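Local coordinates for protein SAM-dependent methyltransferase (Anabaena variabilis ATCC 29413, PDB 3GGD) that binds S-adenosyl-L-homocysteine and probably transfers methyl groups from S-adenosyl-L-methionine to a substrate not yet identified, at residues A[23-26]-A[27-31]; A[116-119]-A[120-124]; A[198-201]-A[202-205]. All coordinates share one frame; numbering follows the deposited sequence.

Contact 1: A[23-26]-A[27-31]. With SAH (S-adenosyl-L-homocysteine), chain E.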
loop_
_atom_site.group_PDB
_atom_site.type_symbol
_atom_site.label_atom_id
_atom_site.label_comp_id
_atom_site.label_asym_id
_atom_site.label_seq_id
_atom_site.Cartn_x
_atom_site.Cartn_y
_atom_site.Cartn_z
ATOM N N TRP A 23 -6.070 -4.016 12.354
ATOM C CA TRP A 23 -7.082 -4.670 11.533
ATOM C C TRP A 23 -8.028 -5.473 12.372
ATOM O O TRP A 23 -9.225 -5.494 12.104
ATOM C CB TRP A 23 -6.447 -5.524 10.448
ATOM C CG TRP A 23 -6.018 -4.758 9.233
ATOM C CD1 TRP A 23 -4.741 -4.645 8.734
ATOM C CD2 TRP A 23 -6.862 -4.023 8.326
ATOM N NE1 TRP A 23 -4.750 -3.910 7.588
ATOM C CE2 TRP A 23 -6.034 -3.503 7.319
ATOM C CE3 TRP A 23 -8.240 -3.766 8.272
ATOM C CZ2 TRP A 23 -6.534 -2.767 6.250
ATOM C CZ3 TRP A 23 -8.744 -2.995 7.219
ATOM C CH2 TRP A 23 -7.899 -2.513 6.221
ATOM N N ASN A 24 -7.533 -6.101 13.425
ATOM C CA ASN A 24 -8.459 -6.823 14.292
ATOM C C ASN A 24 -9.444 -5.857 15.007
ATOM O O ASN A 24 -10.637 -6.157 15.173
ATOM C CB ASN A 24 -7.745 -7.674 15.314
ATOM C CG ASN A 24 -8.691 -8.692 15.967
ATOM O OD1 ASN A 24 -9.024 -8.561 17.127
ATOM N ND2 ASN A 24 -9.167 -9.659 15.198
ATOM N N LYS A 25 -8.939 -4.705 15.430
ATOM C CA LYS A 25 -9.801 -3.695 16.026
ATOM C C LYS A 25 -10.834 -3.230 15.008
ATOM O O LYS A 25 -12.018 -3.063 15.335
ATOM C CB LYS A 25 -8.992 -2.501 16.525
ATOM C CG LYS A 25 -9.885 -1.371 16.968
ATOM C CD LYS A 25 -9.214 -0.082 17.073
ATOM C CE LYS A 25 -8.820 0.519 15.765
ATOM N NZ LYS A 25 -7.752 1.502 16.193
ATOM N N THR A 26 -10.384 -3.016 13.770
ATOM C CA THR A 26 -11.273 -2.633 12.671
ATOM C C THR A 26 -12.346 -3.684 12.387
ATOM O O THR A 26 -13.537 -3.346 12.282
ATOM C CB THR A 26 -10.433 -2.304 11.446
ATOM O OG1 THR A 26 -9.514 -1.270 11.818
ATOM C CG2 THR A 26 -11.297 -1.886 10.260
ATOM N N LEU A 27 -11.930 -4.957 12.303
ATOM C CA LEU A 27 -12.830 -6.098 12.107
ATOM C C LEU A 27 -13.860 -6.212 13.222
ATOM O O LEU A 27 -15.067 -6.297 12.965
ATOM C CB LEU A 27 -12.027 -7.409 12.048
ATOM C CG LEU A 27 -12.767 -8.780 12.036
ATOM C CD1 LEU A 27 -13.715 -8.915 10.838
ATOM C CD2 LEU A 27 -11.753 -9.921 12.052
ATOM N N VAL A 28 -13.397 -6.231 14.465
ATOM C CA VAL A 28 -14.315 -6.334 15.599
ATOM C C VAL A 28 -15.322 -5.191 15.699
ATOM O O VAL A 28 -16.546 -5.396 15.919
ATOM C CB VAL A 28 -13.559 -6.453 16.928
ATOM C CG1 VAL A 28 -14.551 -6.378 18.145
ATOM C CG2 VAL A 28 -12.749 -7.781 16.973
ATOM N N ASN A 29 -14.838 -3.981 15.479
ATOM C CA ASN A 29 -15.624 -2.803 15.826
ATOM C C ASN A 29 -16.173 -2.054 14.645
ATOM O O ASN A 29 -16.896 -1.102 14.843
ATOM C CB ASN A 29 -14.757 -1.863 16.682
ATOM C CG ASN A 29 -14.334 -2.501 17.997
ATOM O OD1 ASN A 29 -15.151 -2.655 18.892
ATOM N ND2 ASN A 29 -13.049 -2.857 18.122
ATOM N N SER A 30 -15.834 -2.480 13.431
ATOM C CA SER A 30 -16.317 -1.828 12.232
ATOM C C SER A 30 -16.028 -0.309 12.225
ATOM O O SER A 30 -16.907 0.497 11.958
ATOM C CB SER A 30 -17.829 -2.098 12.045
ATOM O OG SER A 30 -18.052 -3.491 11.890
ATOM N N THR A 31 -14.772 0.066 12.446
ATOM C CA THR A 31 -14.414 1.449 12.496
ATOM C C THR A 31 -13.892 1.867 11.090
ATOM O O THR A 31 -13.557 1.021 10.269
ATOM C CB THR A 31 -13.380 1.676 13.623
ATOM O OG1 THR A 31 -12.356 0.689 13.534
ATOM C CG2 THR A 31 -13.996 1.546 15.006
HETATM N N SAH E . -3.328 -1.393 -0.326
HETATM C CA SAH E . -4.478 -1.314 0.613
HETATM C CB SAH E . -4.061 -1.117 2.086
HETATM C CG SAH E . -3.172 0.081 2.464
HETATM S SD SAH E . -2.868 0.205 4.236
HETATM C C SAH E . -5.453 -0.216 0.216
HETATM O O SAH E . -6.642 -0.251 0.623
HETATM O OXT SAH E . -5.080 0.727 -0.482
HETATM C "C5'" SAH E . -1.303 -0.613 4.365
HETATM C "C4'" SAH E . -1.430 -2.164 4.335
HETATM O "O4'" SAH E . -0.114 -2.762 4.411
HETATM C "C3'" SAH E . -2.217 -2.814 5.487
HETATM O "O3'" SAH E . -3.241 -3.680 5.027
HETATM C "C2'" SAH E . -1.178 -3.630 6.246
HETATM O "O2'" SAH E . -1.680 -4.755 6.996
HETATM C "C1'" SAH E . -0.185 -3.973 5.151
HETATM N N9 SAH E . 1.140 -4.361 5.651
HETATM C C8 SAH E . 1.808 -3.730 6.655
HETATM N N7 SAH E . 3.003 -4.313 6.846
HETATM C C5 SAH E . 3.086 -5.343 5.950
HETATM C C6 SAH E . 4.070 -6.386 5.680
HETATM N N6 SAH E . 5.180 -6.372 6.453
HETATM N N1 SAH E . 3.835 -7.304 4.732
HETATM C C2 SAH E . 2.668 -7.273 4.013
HETATM N N3 SAH E . 1.733 -6.350 4.241
HETATM C C4 SAH E . 1.868 -5.401 5.188
HETATM O O HOH W 1 -10.455 1.465 12.066
#
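Asn-29 reaches back over the last turn of helix 15-29 to Lys-25 and closes the C-terminal end of this helix, which contributes Trp-23 to the cofactor pocket of a Rossmann-like methyltransferase. The Asn-29 amide crosses the Lys-25 side chain at about a right angle, its ND2 3.7 Å from Lys-25 CG. Asn-29 CG stands beside its own backbone N (chi1 -62°), which lets Asn-29 ND2 bond Lys-25 O in the carbonyl plane, on a lone pair, at 3.0 Å; Asn-29 N grips the same oxygen. Lys-25 NZ is directed elsewhere, to Leu-188 O and His-192 NE2. The Trp-23 side chain projects from the helix toward the ligand: its indole edge faces the ribose, and NE1 donates to SAH O3' at 3.0 Å (N-H...O angle 143°) and more weakly to SAH O2'. With an alanine here, the ribose O3' would probably lose this donor and a gap would open beside Ala-90 and Ile-93 of helix 88-97. Just past the helix end, Thr-31 brings OG1 to 3.9 Å from Thr-26 OG1, which also bonds Tyr-22 O one turn earlier. One water donates to Thr-26 OG1 at 2.9 Å and lies 2.5 Å from Thr-31 OG1.

Contact 2: A[116-119]-A[120-124]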
loop_
_atom_site.group_PDB
_atom_site.type_symbol
_atom_site.label_atom_id
_atom_site.label_comp_id
_atom_site.label_asym_id
_atom_site.label_seq_id
_atom_site.Cartn_x
_atom_site.Cartn_y
_atom_site.Cartn_z
ATOM N N ALA A 116 8.241 -14.499 0.320
ATOM C CA ALA A 116 8.188 -14.132 -1.085
ATOM C C ALA A 116 8.843 -15.195 -1.974
ATOM O O ALA A 116 8.335 -15.501 -3.056
ATOM C CB ALA A 116 8.809 -12.691 -1.303
ATOM N N ALA A 117 9.985 -15.741 -1.538
ATOM C CA ALA A 117 10.646 -16.789 -2.269
ATOM C C ALA A 117 9.699 -17.992 -2.443
ATOM O O ALA A 117 9.650 -18.596 -3.510
ATOM C CB ALA A 117 12.007 -17.233 -1.541
ATOM N N GLN A 118 8.946 -18.326 -1.399
ATOM C CA GLN A 118 8.021 -19.466 -1.458
ATOM C C GLN A 118 6.938 -19.203 -2.516
ATOM O O GLN A 118 6.736 -20.017 -3.418
ATOM C CB GLN A 118 7.391 -19.725 -0.080
ATOM C CG GLN A 118 6.382 -20.866 -0.047
ATOM C CD GLN A 118 6.943 -22.189 -0.503
ATOM O OE1 GLN A 118 7.982 -22.620 -0.014
ATOM N NE2 GLN A 118 6.249 -22.851 -1.441
ATOM N N ILE A 119 6.317 -18.048 -2.438
ATOM C CA ILE A 119 5.291 -17.656 -3.395
ATOM C C ILE A 119 5.831 -17.702 -4.847
ATOM O O ILE A 119 5.224 -18.298 -5.742
ATOM C CB ILE A 119 4.793 -16.221 -3.096
ATOM C CG1 ILE A 119 3.851 -16.211 -1.892
ATOM C CG2 ILE A 119 3.999 -15.671 -4.282
ATOM C CD1 ILE A 119 2.412 -16.567 -2.275
ATOM N N HIS A 120 6.983 -17.067 -5.083
ATOM C CA HIS A 120 7.528 -17.027 -6.429
ATOM C C HIS A 120 7.838 -18.461 -6.913
ATOM O O HIS A 120 7.705 -18.737 -8.105
ATOM C CB HIS A 120 8.764 -16.097 -6.555
ATOM C CG HIS A 120 9.273 -15.970 -7.953
ATOM N ND1 HIS A 120 10.067 -16.926 -8.546
ATOM C CD2 HIS A 120 9.090 -15.003 -8.883
ATOM C CE1 HIS A 120 10.328 -16.565 -9.795
ATOM N NE2 HIS A 120 9.755 -15.389 -10.022
ATOM N N SER A 121 8.260 -19.357 -6.019
ATOM C CA SER A 121 8.578 -20.722 -6.441
ATOM C C SER A 121 7.297 -21.420 -6.950
ATOM O O SER A 121 7.376 -22.315 -7.788
ATOM C CB SER A 121 9.213 -21.554 -5.342
ATOM O OG SER A 121 8.281 -21.878 -4.319
ATOM N N GLU A 122 6.140 -20.996 -6.452
ATOM C CA GLU A 122 4.855 -21.549 -6.877
ATOM C C GLU A 122 4.282 -20.917 -8.130
ATOM O O GLU A 122 3.777 -21.615 -8.960
ATOM C CB GLU A 122 3.830 -21.380 -5.756
ATOM C CG GLU A 122 4.182 -22.180 -4.491
ATOM C CD GLU A 122 3.283 -21.835 -3.307
ATOM O OE1 GLU A 122 2.123 -21.440 -3.544
ATOM O OE2 GLU A 122 3.742 -21.986 -2.152
ATOM N N ILE A 123 4.370 -19.605 -8.291
ATOM C CA ILE A 123 3.633 -18.934 -9.366
ATOM C C ILE A 123 4.485 -18.296 -10.468
ATOM O O ILE A 123 3.957 -17.873 -11.503
ATOM C CB ILE A 123 2.616 -17.917 -8.767
ATOM C CG1 ILE A 123 3.312 -16.700 -8.169
ATOM C CG2 ILE A 123 1.700 -18.615 -7.712
ATOM C CD1 ILE A 123 2.393 -15.523 -7.776
ATOM N N GLY A 124 5.810 -18.226 -10.261
ATOM C CA GLY A 124 6.675 -17.525 -11.180
ATOM C C GLY A 124 6.594 -16.028 -11.008
ATOM O O GLY A 124 6.038 -15.510 -10.023
#
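Gln-118 O is gripped by two donors from the next turn of the helix: Ser-121 OG at 2.6 Å and Glu-122 N at 3.2 Å. The hydroxyl gets there because Ser-121 OG sits between its own backbone N and carbonyl carbon (chi1 71°), a position that turns it back toward the preceding turn. Ser-121 OG lies 15° out of the plane of the Gln-118 carbonyl. Gln-118 bends at chi2 and Glu-122 runs extended beyond CG, which brings NE2 of Gln-118 to OE2 of Glu-122 at 2.7 Å. The bond is nearly straight and lies close to the amide plane; it uses the anti lone pair of OE2, although amide and carboxylate planes are turned 51° apart. Glu-122 OE1 forms a salt bridge with Arg-106 of strand 103-107, so the carboxylate is held through both oxygens, probably favouring its charged form. On another side of the helix Ile-119 and Ile-123 lie alongside each other, with CG2 of Ile-119 3.8 Å from CD1 of Ile-123. Ile-119 also packs on Leu-152 of helix 142-153. Gly-124 N bonds His-120 O at 2.9 Å, and Gly-124 then leaves the helix with positive phi, which favours glycine. This is the C-terminal end of helix 113-123, the crossover between parallel strands 103-107 and 127-131 in a Rossmann-like methyltransferase fold.

Contact 3: A[198-201]-A[202-205]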
loop_
_atom_site.group_PDB
_atom_site.type_symbol
_atom_site.label_atom_id
_atom_site.label_comp_id
_atom_site.label_asym_id
_atom_site.label_seq_id
_atom_site.Cartn_x
_atom_site.Cartn_y
_atom_site.Cartn_z
ATOM N N ILE A 198 7.174 8.943 4.205
ATOM C CA ILE A 198 7.494 9.546 2.891
ATOM C C ILE A 198 8.223 8.545 1.973
ATOM O O ILE A 198 9.197 7.950 2.411
ATOM C CB ILE A 198 8.442 10.770 3.114
ATOM C CG1 ILE A 198 7.819 11.799 4.081
ATOM C CG2 ILE A 198 8.821 11.457 1.780
ATOM C CD1 ILE A 198 8.856 12.721 4.773
ATOM N N PHE A 199 7.783 8.375 0.716
ATOM C CA PHE A 199 8.492 7.555 -0.253
ATOM C C PHE A 199 8.699 8.400 -1.518
ATOM O O PHE A 199 7.756 9.029 -2.013
ATOM C CB PHE A 199 7.723 6.266 -0.552
ATOM C CG PHE A 199 8.541 5.230 -1.248
ATOM C CD1 PHE A 199 8.597 5.195 -2.633
ATOM C CD2 PHE A 199 9.271 4.318 -0.527
ATOM C CE1 PHE A 199 9.352 4.260 -3.280
ATOM C CE2 PHE A 199 10.058 3.364 -1.161
ATOM C CZ PHE A 199 10.082 3.322 -2.540
ATOM N N THR A 200 9.924 8.420 -2.029
ATOM C CA THR A 200 10.309 9.295 -3.131
ATOM C C THR A 200 10.999 8.582 -4.302
ATOM O O THR A 200 11.363 7.382 -4.224
ATOM C CB THR A 200 11.324 10.324 -2.620
ATOM O OG1 THR A 200 12.558 9.652 -2.373
ATOM C CG2 THR A 200 10.866 11.015 -1.304
ATOM N N ALA A 201 11.234 9.337 -5.373
ATOM C CA ALA A 201 11.989 8.857 -6.521
ATOM C C ALA A 201 13.355 8.412 -6.033
ATOM O O ALA A 201 13.924 7.442 -6.536
ATOM C CB ALA A 201 12.156 9.980 -7.598
ATOM N N GLU A 202 13.916 9.123 -5.068
ATOM C CA GLU A 202 15.239 8.754 -4.562
ATOM C C GLU A 202 15.180 7.418 -3.809
ATOM O O GLU A 202 16.163 6.696 -3.788
ATOM C CB GLU A 202 15.855 9.843 -3.683
ATOM C CG GLU A 202 16.229 11.124 -4.439
ATOM C CD GLU A 202 14.987 11.931 -4.959
ATOM O OE1 GLU A 202 13.848 11.838 -4.377
ATOM O OE2 GLU A 202 15.160 12.645 -5.984
ATOM N N ASP A 203 14.033 7.084 -3.218
ATOM C CA ASP A 203 13.879 5.777 -2.583
ATOM C C ASP A 203 13.837 4.646 -3.616
ATOM O O ASP A 203 14.233 3.529 -3.308
ATOM C CB ASP A 203 12.638 5.705 -1.673
ATOM C CG ASP A 203 12.794 6.537 -0.393
ATOM O OD1 ASP A 203 13.862 6.472 0.277
ATOM O OD2 ASP A 203 11.824 7.257 -0.050
ATOM N N ILE A 204 13.315 4.913 -4.815
ATOM C CA ILE A 204 13.315 3.899 -5.883
ATOM C C ILE A 204 14.787 3.587 -6.228
ATOM O O ILE A 204 15.160 2.447 -6.347
ATOM C CB ILE A 204 12.595 4.337 -7.162
ATOM C CG1 ILE A 204 11.101 4.599 -6.913
ATOM C CG2 ILE A 204 12.814 3.276 -8.280
ATOM C CD1 ILE A 204 10.306 3.399 -6.520
ATOM N N GLU A 205 15.617 4.600 -6.358
ATOM C CA GLU A 205 17.039 4.377 -6.618
ATOM C C GLU A 205 17.759 3.660 -5.471
ATOM O O GLU A 205 18.636 2.816 -5.698
ATOM C CB GLU A 205 17.736 5.696 -6.924
ATOM C CG GLU A 205 19.248 5.584 -7.136
ATOM C CD GLU A 205 19.650 4.697 -8.336
ATOM O OE1 GLU A 205 18.858 4.538 -9.285
ATOM O OE2 GLU A 205 20.793 4.186 -8.348
HETATM O O HOH W 2 12.098 8.835 1.993
#
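Thr-200 and Asp-203 grip each other reciprocally in a capping box at the start of helix 201-207. Asp-203 N donates to Thr-200 OG1 at 3.1 Å, while Thr-200 N returns a bond to OD2 of Asp-203 at 3.0 Å, arriving on the anti side of the carboxylate and 24° out of its plane. Thr-200 turns its hydroxyl inward over its own backbone, which places OG1 for this. Ile-204 N continues the first turn with a bond to Thr-200 O in the carbonyl plane. The box has an apolar underside. Asp-203 CB lies over one face of the Phe-199 ring in a CH-pi contact, 3.6 Å from the centroid and 16° off the normal, and the carboxylate is turned 40° from the ring plane. Ile-204 comes instead to the ring edge, nearly in its plane, where CD1 meets Phe-199 CE1 at 3.5 Å. Further out, Phe-199 packs on Leu-161 of strand 158-164, and both Phe-199 and Ile-204 touch Phe-238 of strand 237-244; the helix start is thereby seated against the sheet. Backbone bonds with Leu-164 and a ring contact with Phe-134 place Phe-199 as well. Arg-142 bonds Ile-198 O and makes a long, weak ion pair with Asp-203 OD2. A water bridges these same two acceptors, donating to Ile-198 O at 3.1 Å and to Asp-203 OD2 at 2.6 Å.

Overall arrangement
The three contacts follow one another along the chain and do not touch: nearest atoms are about 18 Å apart between contacts 1 and 2 and between contacts 1 and 3, and about 16 Å between contacts 2 and 3. Contacts 1 and 3 lie on opposite sides of the chain's centre, 32 Å apart centre to centre. Contact 1 alone bonds the ligand directly; its Trp-23 side chain is about 4 Å from that of Asp-85, another ligand-binding residue. Contact 2 is related to the ligand indirectly: Gly-110, whose N bonds the ligand, lies about 6 Å from the side chain of Ala-116. In contact 3, Phe-199 stands about 12 Å from Arg-131, between side chains.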